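Local coordinates for protein alpha-toxin (PDB 2VK9) that belongs to the large clostridial toxins and comprises here a catalytic GT-A-type region preceded by an N-terminal helical domain, at residues E150-I155 against S175-L180; P15-E20 against P64-N69; K322-N327 against H351-L356. All blocks are in the same frame, centred on the assembly; numbering follows the deposited sequence.

Contact 1 (E150-I155 against S175-L180); sequences ESSKVI and SDRMKL
Arg177 CG stands anti to its backbone N (chi1 -170°), while Ser152 OG lies anti to its own carbonyl carbon, and the two side chains meet between helices 140-157 and 173-195. A bend at chi3 turns NE aside, and Arg177 NH1, at the edge of the guanidinium, donates to Ser152 OG at 2.9 Å with an N-H...O angle of 155°, the oxygen near the guanidinium plane. Ser152 OG is also hydrogen-bonded to Ile148 O. The other terminal nitrogen, NH2, donates to Phe464 O, so both terminal guanidinium nitrogens have an oxygen partner. Ser151 OG bonds back to the Ile147 and Ile148 carbonyls and meets only the aliphatic part of Arg177, with CG 3.5 Å from OG. Beside the arginine-serine bond, Leu180 CD2 lies 3.8 Å from Val154 CG1, the two side chains crossing at about a right angle, and 4.2 Å from Ile155 CG1. Ile155 also reaches the arginine's helix by its other branch, CG2 being 3.9 Å from Asp176 CB. The short axes approach to 9.2 Å at 122° between their N-to-C directions, a steeply crossed helix pair in the catalytic domain, joined by leucine-centred apolar contacts and one arginine-serine bond.

Contact 2 (P15-E20 against P64-N69); sequences PLKRKE and PSSGRN
A salt-bridge network of Lys17, Glu20 and Arg68 joins the loop ahead of helix 21-35 to the turn between helices 42-62 and 69-90. Arg68 is its centre and uses the guanidinium edge three times. Arg68 NH2 donates to Lys17 O at 3.2 Å, and Arg68 NH1 donates to Arg18 O at 3.1 Å in a nearly straight bond (175°); both donors stand above their carbonyl planes. NH1 also pairs with Glu20 OE2, the carboxylate turned 63° from the guanidinium; the modelled separation is too short to be taken literally at this resolution. Lys17, with CG anti to its backbone N and the chain extended beyond, lays CD over one guanidinium face, toward the rim. Lys17 NZ pairs at 3.5 Å with Glu20 OE1, which Tyr59 OH also engages, so the carboxylate bridges two cations and probably offsets their mutual repulsion. The remaining guanidinium nitrogen, Arg68 NE, is taken by Ala12 O. Ser66 OG accepts from Arg68 N at 3.1 Å and bonds to Tyr59 OH, within the type I turn Ser66-Asn69. Ser66 thus caps the start of helix 69-90 and Glu20 is N-cap of helix 21-35: two helix starts tied by one arginine in the N-terminal helical region.

Contact 3 (K322-N327 against H351-L356); sequences KKLMNN and HDINDL
The His351 peptide carbonyl is the flat group that Lys322 engages, and it is met from its oxygen end: Lys322 NZ donates a hydrogen bond to His351 O, 2.7 Å away, at a C=O...N angle of 163°, nearly along the C=O axis. The imidazole of His351 turns its end away from Lys322, stacking with Phe347 and touching Leu295. A third planar group, the Asp352 carboxylate, is used within its own segment: Asp352 OD1 accepts from Asn354 N at 3.0 Å, on the anti side and 17° out of the carboxylate plane.

Getting the ammonium to the carbonyl requires the Lys322 chain to bend. Its chi2 of -67° turns CD aside, and the rest of the chain runs extended to NZ. On the way it slides past Ile353 in the opposite direction, so that Ile353 CD1 sits against the lysine methylenes, closest to Lys322 CB at 3.7 Å. Ile353 CD1 also touches Leu324 CD2, again at 3.7 Å, and is the meeting point of both residues. Near its far end the lysine crosses Leu356 at about a right angle, Lys322 CE to Leu356 CD1 being 3.9 Å. Leu324 and Leu356 both also lean on Ile318 of helix 307-321, so Ile318 adjoins the same apolar patch. Asp352 OD2 is 6.3 Å from Lys322 NZ, too far for a salt bridge, though its charge may weakly favour the ammonium.

Both backbones turn at helix ends here. Lys323 takes a positive phi in a Schellman motif closing helix 307-321, and Asp352 is the N-cap of the weakly bonded helix 353-356, whose first turn carries Asp355 N to Asp352 O at 3.2 Å. Lysine and carbonyl thus join a Schellman-type helix end to the N-capped start of another helix, in the catalytic domain.

Overall arrangement
The three contacts lie well apart and none touches another. Along the chain they come in series: contact 2 closes first, then contact 1, then contact 3. Contacts 1 and 3 both lie in the catalytic GT-A-type region, with centres about 49 Å apart and nearest atoms about 29 Å apart. Contact 2 sits at the N-terminal helical part, its centre about 64 Å from that of contact 1 and about 66 Å from that of contact 3. Each centre is also far from the chain's centre, at about 29, 44 and 30 Å for contacts 1, 2 and 3. They differ in kind: crossed helices, linked loops, and a helix end meeting a helix start.

Contact 1 (E150-I155 against S175-L180)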
loop_
_atom_site.group_PDB
_atom_site.type_symbol
_atom_site.label_atom_id
_atom_site.label_comp_id
_atom_site.label_asym_id
_atom_site.label_seq_id
_atom_site.Cartn_x
_atom_site.Cartn_y
_atom_site.Cartn_z
ATOM N N GLU A 150 1.145 9.131 -27.030
ATOM C CA GLU A 150 0.842 8.756 -28.399
ATOM C C GLU A 150 -0.663 8.765 -28.693
ATOM O O GLU A 150 -1.076 9.023 -29.825
ATOM C CB GLU A 150 1.460 7.393 -28.725
ATOM C CG GLU A 150 1.976 7.273 -30.143
ATOM C CD GLU A 150 3.115 8.239 -30.459
ATOM O OE1 GLU A 150 3.936 8.535 -29.560
ATOM O OE2 GLU A 150 3.194 8.695 -31.624
ATOM N N SER A 151 -1.470 8.480 -27.674
ATOM C CA SER A 151 -2.925 8.421 -27.805
ATOM C C SER A 151 -3.511 9.817 -27.692
ATOM O O SER A 151 -4.512 10.130 -28.330
ATOM C CB SER A 151 -3.526 7.540 -26.718
ATOM O OG SER A 151 -3.144 8.013 -25.433
ATOM N N SER A 152 -2.887 10.642 -26.858
ATOM C CA SER A 152 -3.249 12.042 -26.748
ATOM C C SER A 152 -3.146 12.691 -28.125
ATOM O O SER A 152 -4.099 13.310 -28.601
ATOM C CB SER A 152 -2.338 12.755 -25.748
ATOM O OG SER A 152 -2.623 12.347 -24.423
ATOM N N LYS A 153 -1.992 12.522 -28.764
ATOM C CA LYS A 153 -1.742 13.044 -30.098
ATOM C C LYS A 153 -2.858 12.658 -31.075
ATOM O O LYS A 153 -3.455 13.525 -31.709
ATOM C CB LYS A 153 -0.388 12.543 -30.603
ATOM C CG LYS A 153 0.182 13.347 -31.749
ATOM C CD LYS A 153 1.540 12.837 -32.193
ATOM C CE LYS A 153 1.988 13.605 -33.418
ATOM N NZ LYS A 153 3.432 13.417 -33.690
ATOM N N VAL A 154 -3.157 11.365 -31.169
ATOM C CA VAL A 154 -4.107 10.865 -32.168
ATOM C C VAL A 154 -5.491 11.491 -32.003
ATOM O O VAL A 154 -6.144 11.829 -32.993
ATOM C CB VAL A 154 -4.173 9.310 -32.185
ATOM C CG1 VAL A 154 -5.333 8.806 -33.029
ATOM C CG2 VAL A 154 -2.865 8.734 -32.713
ATOM N N ILE A 155 -5.914 11.680 -30.756
ATOM C CA ILE A 155 -7.253 12.199 -30.472
ATOM C C ILE A 155 -7.332 13.727 -30.588
ATOM O O ILE A 155 -8.353 14.256 -31.039
ATOM C CB ILE A 155 -7.806 11.669 -29.110
ATOM C CG1 ILE A 155 -8.022 10.145 -29.172
ATOM C CG2 ILE A 155 -9.115 12.363 -28.706
ATOM C CD1 ILE A 155 -8.863 9.632 -30.367
ATOM N N SER A 175 -12.349 10.589 -22.268
ATOM C CA SER A 175 -13.277 9.530 -22.688
ATOM C C SER A 175 -12.857 8.907 -24.009
ATOM O O SER A 175 -12.812 7.685 -24.137
ATOM C CB SER A 175 -14.700 10.068 -22.819
ATOM O OG SER A 175 -15.202 10.459 -21.558
ATOM N N ASP A 176 -12.561 9.762 -24.987
ATOM C CA ASP A 176 -12.140 9.319 -26.313
ATOM C C ASP A 176 -10.732 8.749 -26.279
ATOM O O ASP A 176 -10.455 7.753 -26.952
ATOM C CB ASP A 176 -12.235 10.461 -27.341
ATOM C CG ASP A 176 -13.624 10.571 -27.987
ATOM O OD1 ASP A 176 -14.107 9.570 -28.577
ATOM O OD2 ASP A 176 -14.226 11.668 -27.923
ATOM N N ARG A 177 -9.856 9.378 -25.492
ATOM C CA ARG A 177 -8.480 8.905 -25.336
ATOM C C ARG A 177 -8.441 7.505 -24.732
ATOM O O ARG A 177 -7.642 6.669 -25.162
ATOM C CB ARG A 177 -7.645 9.866 -24.491
ATOM C CG ARG A 177 -6.164 9.532 -24.500
ATOM C CD ARG A 177 -5.335 10.534 -23.729
ATOM N NE ARG A 177 -5.456 10.378 -22.281
ATOM C CZ ARG A 177 -4.749 11.070 -21.387
ATOM N NH1 ARG A 177 -3.858 11.970 -21.781
ATOM N NH2 ARG A 177 -4.924 10.864 -20.091
ATOM N N MET A 178 -9.312 7.252 -23.753
ATOM C CA MET A 178 -9.378 5.957 -23.083
ATOM C C MET A 178 -9.798 4.833 -24.022
ATOM O O MET A 178 -9.300 3.709 -23.909
ATOM C CB MET A 178 -10.319 6.013 -21.879
ATOM C CG MET A 178 -10.418 4.702 -21.078
ATOM S SD MET A 178 -8.913 4.210 -20.195
ATOM C CE MET A 178 -8.546 5.753 -19.360
ATOM N N LYS A 179 -10.713 5.136 -24.940
ATOM C CA LYS A 179 -11.175 4.151 -25.921
ATOM C C LYS A 179 -9.984 3.634 -26.715
ATOM O O LYS A 179 -9.922 2.457 -27.060
ATOM C CB LYS A 179 -12.208 4.759 -26.881
ATOM C CG LYS A 179 -13.549 5.144 -26.255
ATOM C CD LYS A 179 -14.557 5.539 -27.343
ATOM C CE LYS A 179 -15.741 6.360 -26.796
ATOM N NZ LYS A 179 -16.460 7.095 -27.892
ATOM N N LEU A 180 -9.041 4.532 -26.984
ATOM C CA LEU A 180 -7.855 4.219 -27.762
ATOM C C LEU A 180 -6.765 3.565 -26.902
ATOM O O LEU A 180 -6.124 2.594 -27.335
ATOM C CB LEU A 180 -7.331 5.486 -28.441
ATOM C CG LEU A 180 -6.273 5.332 -29.536
ATOM C CD1 LEU A 180 -6.845 4.614 -30.750
ATOM C CD2 LEU A 180 -5.696 6.687 -29.923
#

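Contact 2 (P15-E20 against P64-N69)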
loop_
_atom_site.group_PDB
_atom_site.type_symbol
_atom_site.label_atom_id
_atom_site.label_comp_id
_atom_site.label_asym_id
_atom_site.label_seq_id
_atom_site.Cartn_x
_atom_site.Cartn_y
_atom_site.Cartn_z
ATOM N N PRO A 15 -34.297 -14.898 32.904
ATOM C CA PRO A 15 -35.083 -15.620 33.919
ATOM C C PRO A 15 -35.950 -16.731 33.342
ATOM O O PRO A 15 -36.733 -16.495 32.428
ATOM C CB PRO A 15 -35.974 -14.532 34.519
ATOM C CG PRO A 15 -35.258 -13.277 34.286
ATOM C CD PRO A 15 -34.413 -13.436 33.059
ATOM N N LEU A 16 -35.768 -17.937 33.833
ATOM C CA LEU A 16 -36.520 -19.127 33.450
ATOM C C LEU A 16 -36.321 -19.456 31.975
ATOM O O LEU A 16 -37.219 -20.146 31.376
ATOM C CB LEU A 16 -38.009 -18.938 33.751
ATOM C CG LEU A 16 -38.389 -18.789 35.226
ATOM C CD1 LEU A 16 -39.870 -18.474 35.369
ATOM C CD2 LEU A 16 -38.024 -20.043 36.005
ATOM N N LYS A 17 -35.233 -19.089 31.367
ATOM C CA LYS A 17 -34.917 -19.492 29.998
ATOM C C LYS A 17 -33.885 -20.612 30.003
ATOM O O LYS A 17 -32.796 -20.458 30.563
ATOM C CB LYS A 17 -34.430 -18.306 29.161
ATOM C CG LYS A 17 -33.751 -18.707 27.888
ATOM C CD LYS A 17 -33.690 -17.578 26.887
ATOM C CE LYS A 17 -33.310 -18.138 25.526
ATOM N NZ LYS A 17 -33.708 -17.281 24.398
ATOM N N ARG A 18 -34.251 -21.735 29.380
ATOM C CA ARG A 18 -33.380 -22.909 29.257
ATOM C C ARG A 18 -32.127 -22.570 28.480
ATOM O O ARG A 18 -32.158 -21.724 27.586
ATOM C CB ARG A 18 -34.114 -24.056 28.562
ATOM C CG ARG A 18 -35.228 -24.682 29.401
ATOM C CD ARG A 18 -35.964 -25.794 28.634
ATOM N NE ARG A 18 -35.207 -27.054 28.602
ATOM C CZ ARG A 18 -35.142 -27.930 29.612
ATOM N NH1 ARG A 18 -35.781 -27.701 30.756
ATOM N NH2 ARG A 18 -34.427 -29.043 29.483
ATOM N N LYS A 19 -31.020 -23.211 28.841
ATOM C CA LYS A 19 -29.764 -23.026 28.125
ATOM C C LYS A 19 -29.835 -23.800 26.814
ATOM O O LYS A 19 -30.182 -24.977 26.803
ATOM C CB LYS A 19 -28.580 -23.519 28.964
ATOM C CG LYS A 19 -28.216 -22.672 30.192
ATOM C CD LYS A 19 -27.402 -23.521 31.177
ATOM C CE LYS A 19 -26.838 -22.706 32.320
ATOM N NZ LYS A 19 -27.869 -22.084 33.218
ATOM N N GLU A 20 -29.524 -23.136 25.706
ATOM C CA GLU A 20 -29.463 -23.809 24.421
ATOM C C GLU A 20 -28.141 -24.591 24.308
ATOM O O GLU A 20 -27.146 -24.224 24.945
ATOM C CB GLU A 20 -29.611 -22.807 23.278
ATOM C CG GLU A 20 -30.842 -21.895 23.359
ATOM C CD GLU A 20 -30.563 -20.543 24.041
ATOM O OE1 GLU A 20 -31.095 -19.513 23.563
ATOM O OE2 GLU A 20 -29.811 -20.500 25.044
ATOM N N PRO A 64 -31.374 -14.911 16.345
ATOM C CA PRO A 64 -31.203 -13.475 16.119
ATOM C C PRO A 64 -31.917 -12.623 17.159
ATOM O O PRO A 64 -31.472 -11.521 17.480
ATOM C CB PRO A 64 -31.836 -13.250 14.741
ATOM C CG PRO A 64 -32.631 -14.469 14.466
ATOM C CD PRO A 64 -31.956 -15.577 15.167
ATOM N N SER A 65 -33.013 -13.136 17.695
ATOM C CA SER A 65 -33.824 -12.334 18.604
ATOM C C SER A 65 -33.611 -12.661 20.095
ATOM O O SER A 65 -34.355 -12.178 20.941
ATOM C CB SER A 65 -35.308 -12.422 18.206
ATOM O OG SER A 65 -35.760 -13.771 18.221
ATOM N N SER A 66 -32.587 -13.456 20.404
ATOM C CA SER A 66 -32.344 -13.915 21.773
ATOM C C SER A 66 -31.997 -12.782 22.703
ATOM O O SER A 66 -31.381 -11.804 22.303
ATOM C CB SER A 66 -31.224 -14.941 21.826
ATOM O OG SER A 66 -30.896 -15.239 23.171
ATOM N N GLY A 67 -32.387 -12.933 23.958
ATOM C CA GLY A 67 -32.144 -11.919 24.958
ATOM C C GLY A 67 -30.730 -11.970 25.458
ATOM O O GLY A 67 -30.293 -11.050 26.135
ATOM N N ARG A 68 -30.020 -13.048 25.119
ATOM C CA ARG A 68 -28.624 -13.263 25.533
ATOM C C ARG A 68 -27.629 -12.504 24.658
ATOM O O ARG A 68 -26.473 -12.350 25.035
ATOM C CB ARG A 68 -28.265 -14.756 25.510
ATOM C CG ARG A 68 -29.225 -15.650 26.266
ATOM C CD ARG A 68 -28.639 -17.006 26.626
ATOM N NE ARG A 68 -29.188 -17.443 27.914
ATOM C CZ ARG A 68 -30.011 -18.472 28.093
ATOM N NH1 ARG A 68 -30.395 -19.226 27.078
ATOM N NH2 ARG A 68 -30.445 -18.758 29.308
ATOM N N ASN A 69 -28.083 -12.034 23.495
ATOM C CA ASN A 69 -27.203 -11.426 22.500
ATOM C C ASN A 69 -26.380 -10.252 22.974
ATOM O O ASN A 69 -25.188 -10.190 22.699
ATOM C CB ASN A 69 -27.972 -11.039 21.249
ATOM C CG ASN A 69 -28.333 -12.229 20.405
ATOM O OD1 ASN A 69 -27.944 -13.358 20.704
ATOM N ND2 ASN A 69 -29.084 -11.988 19.337
#

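Contact 3 (K322-N327 against H351-L356)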
loop_
_atom_site.group_PDB
_atom_site.type_symbol
_atom_site.label_atom_id
_atom_site.label_comp_id
_atom_site.label_asym_id
_atom_site.label_seq_id
_atom_site.Cartn_x
_atom_site.Cartn_y
_atom_site.Cartn_z
ATOM N N LYS A 322 24.872 19.265 9.162
ATOM C CA LYS A 322 25.542 18.004 9.468
ATOM C C LYS A 322 26.050 17.307 8.210
ATOM O O LYS A 322 26.608 16.203 8.284
ATOM C CB LYS A 322 24.615 17.090 10.266
ATOM C CG LYS A 322 24.311 17.607 11.664
ATOM C CD LYS A 322 25.551 17.599 12.546
ATOM C CE LYS A 322 25.224 18.089 13.940
ATOM N NZ LYS A 322 26.304 17.780 14.911
ATOM N N LYS A 323 25.864 17.976 7.070
ATOM C CA LYS A 323 26.360 17.530 5.765
ATOM C C LYS A 323 26.007 16.067 5.475
ATOM O O LYS A 323 26.874 15.232 5.262
ATOM C CB LYS A 323 27.864 17.823 5.617
ATOM C CG LYS A 323 28.201 19.328 5.471
ATOM C CD LYS A 323 29.711 19.590 5.258
ATOM C CE LYS A 323 30.515 19.483 6.565
ATOM N NZ LYS A 323 31.982 19.593 6.353
ATOM N N LEU A 324 24.711 15.786 5.466
ATOM C CA LEU A 324 24.195 14.441 5.259
ATOM C C LEU A 324 23.801 14.148 3.808
ATOM O O LEU A 324 23.629 12.998 3.432
ATOM C CB LEU A 324 22.990 14.205 6.171
ATOM C CG LEU A 324 23.263 14.195 7.669
ATOM C CD1 LEU A 324 22.025 13.762 8.404
ATOM C CD2 LEU A 324 24.425 13.269 7.983
ATOM N N MET A 325 23.651 15.191 3.005
ATOM C CA MET A 325 23.165 15.076 1.638
ATOM C C MET A 325 23.682 16.262 0.842
ATOM O O MET A 325 23.713 17.386 1.343
ATOM C CB MET A 325 21.639 15.117 1.627
ATOM C CG MET A 325 20.953 13.774 1.645
ATOM S SD MET A 325 19.332 13.933 2.402
ATOM C CE MET A 325 18.346 12.923 1.323
ATOM N N ASN A 326 24.082 16.023 -0.398
ATOM C CA ASN A 326 24.598 17.101 -1.227
ATOM C C ASN A 326 23.542 17.913 -1.960
ATOM O O ASN A 326 23.811 19.021 -2.425
ATOM C CB ASN A 326 25.624 16.562 -2.209
ATOM C CG ASN A 326 27.018 16.597 -1.648
ATOM O OD1 ASN A 326 27.375 17.520 -0.901
ATOM N ND2 ASN A 326 27.828 15.599 -2.007
ATOM N N ASN A 327 22.337 17.370 -2.054
ATOM C CA ASN A 327 21.321 17.965 -2.893
ATOM C C ASN A 327 20.005 18.030 -2.146
ATOM O O ASN A 327 19.008 17.443 -2.559
ATOM C CB ASN A 327 21.197 17.158 -4.193
ATOM C CG ASN A 327 20.415 17.885 -5.277
ATOM O OD1 ASN A 327 20.140 19.083 -5.170
ATOM N ND2 ASN A 327 20.049 17.155 -6.330
ATOM N N HIS A 351 24.292 19.892 18.846
ATOM C CA HIS A 351 23.850 18.541 19.177
ATOM C C HIS A 351 24.590 17.498 18.354
ATOM O O HIS A 351 24.961 17.759 17.214
ATOM C CB HIS A 351 22.342 18.409 18.978
ATOM C CG HIS A 351 21.535 18.956 20.116
ATOM N ND1 HIS A 351 20.725 18.163 20.904
ATOM C CD2 HIS A 351 21.427 20.212 20.612
ATOM C CE1 HIS A 351 20.146 18.910 21.828
ATOM N NE2 HIS A 351 20.556 20.155 21.674
ATOM N N ASP A 352 24.813 16.326 18.945
ATOM C CA ASP A 352 25.460 15.207 18.257
ATOM C C ASP A 352 24.570 14.676 17.130
ATOM O O ASP A 352 23.340 14.774 17.200
ATOM C CB ASP A 352 25.805 14.083 19.247
ATOM C CG ASP A 352 26.787 13.059 18.665
ATOM O OD1 ASP A 352 26.354 12.119 17.951
ATOM O OD2 ASP A 352 28.005 13.193 18.926
ATOM N N ILE A 353 25.202 14.119 16.099
ATOM C CA ILE A 353 24.502 13.600 14.921
ATOM C C ILE A 353 23.582 12.406 15.218
ATOM O O ILE A 353 22.505 12.287 14.635
ATOM C CB ILE A 353 25.501 13.267 13.790
ATOM C CG1 ILE A 353 24.828 13.383 12.423
ATOM C CG2 ILE A 353 26.182 11.904 14.008
ATOM C CD1 ILE A 353 25.822 13.763 11.319
ATOM N N ASN A 354 24.017 11.537 16.129
ATOM C CA ASN A 354 23.266 10.340 16.501
ATOM C C ASN A 354 22.207 10.653 17.545
ATOM O O ASN A 354 21.404 9.806 17.930
ATOM C CB ASN A 354 24.219 9.252 16.990
ATOM C CG ASN A 354 25.188 8.812 15.912
ATOM O OD1 ASN A 354 24.781 8.401 14.820
ATOM N ND2 ASN A 354 26.481 8.900 16.208
ATOM N N ASP A 355 22.213 11.897 17.990
ATOM C CA ASP A 355 21.208 12.393 18.886
ATOM C C ASP A 355 20.041 12.936 18.047
ATOM O O ASP A 355 18.896 12.992 18.507
ATOM C CB ASP A 355 21.840 13.477 19.755
ATOM C CG ASP A 355 21.000 13.838 20.963
ATOM O OD1 ASP A 355 19.834 13.376 21.058
ATOM O OD2 ASP A 355 21.511 14.603 21.822
ATOM N N LEU A 356 20.339 13.302 16.801
ATOM C CA LEU A 356 19.368 13.935 15.910
ATOM C C LEU A 356 18.621 12.945 15.030
ATOM O O LEU A 356 17.403 13.038 14.878
ATOM C CB LEU A 356 20.071 14.963 15.028
ATOM C CG LEU A 356 20.560 16.237 15.712
ATOM C CD1 LEU A 356 21.717 16.833 14.936
ATOM C CD2 LEU A 356 19.422 17.225 15.839
#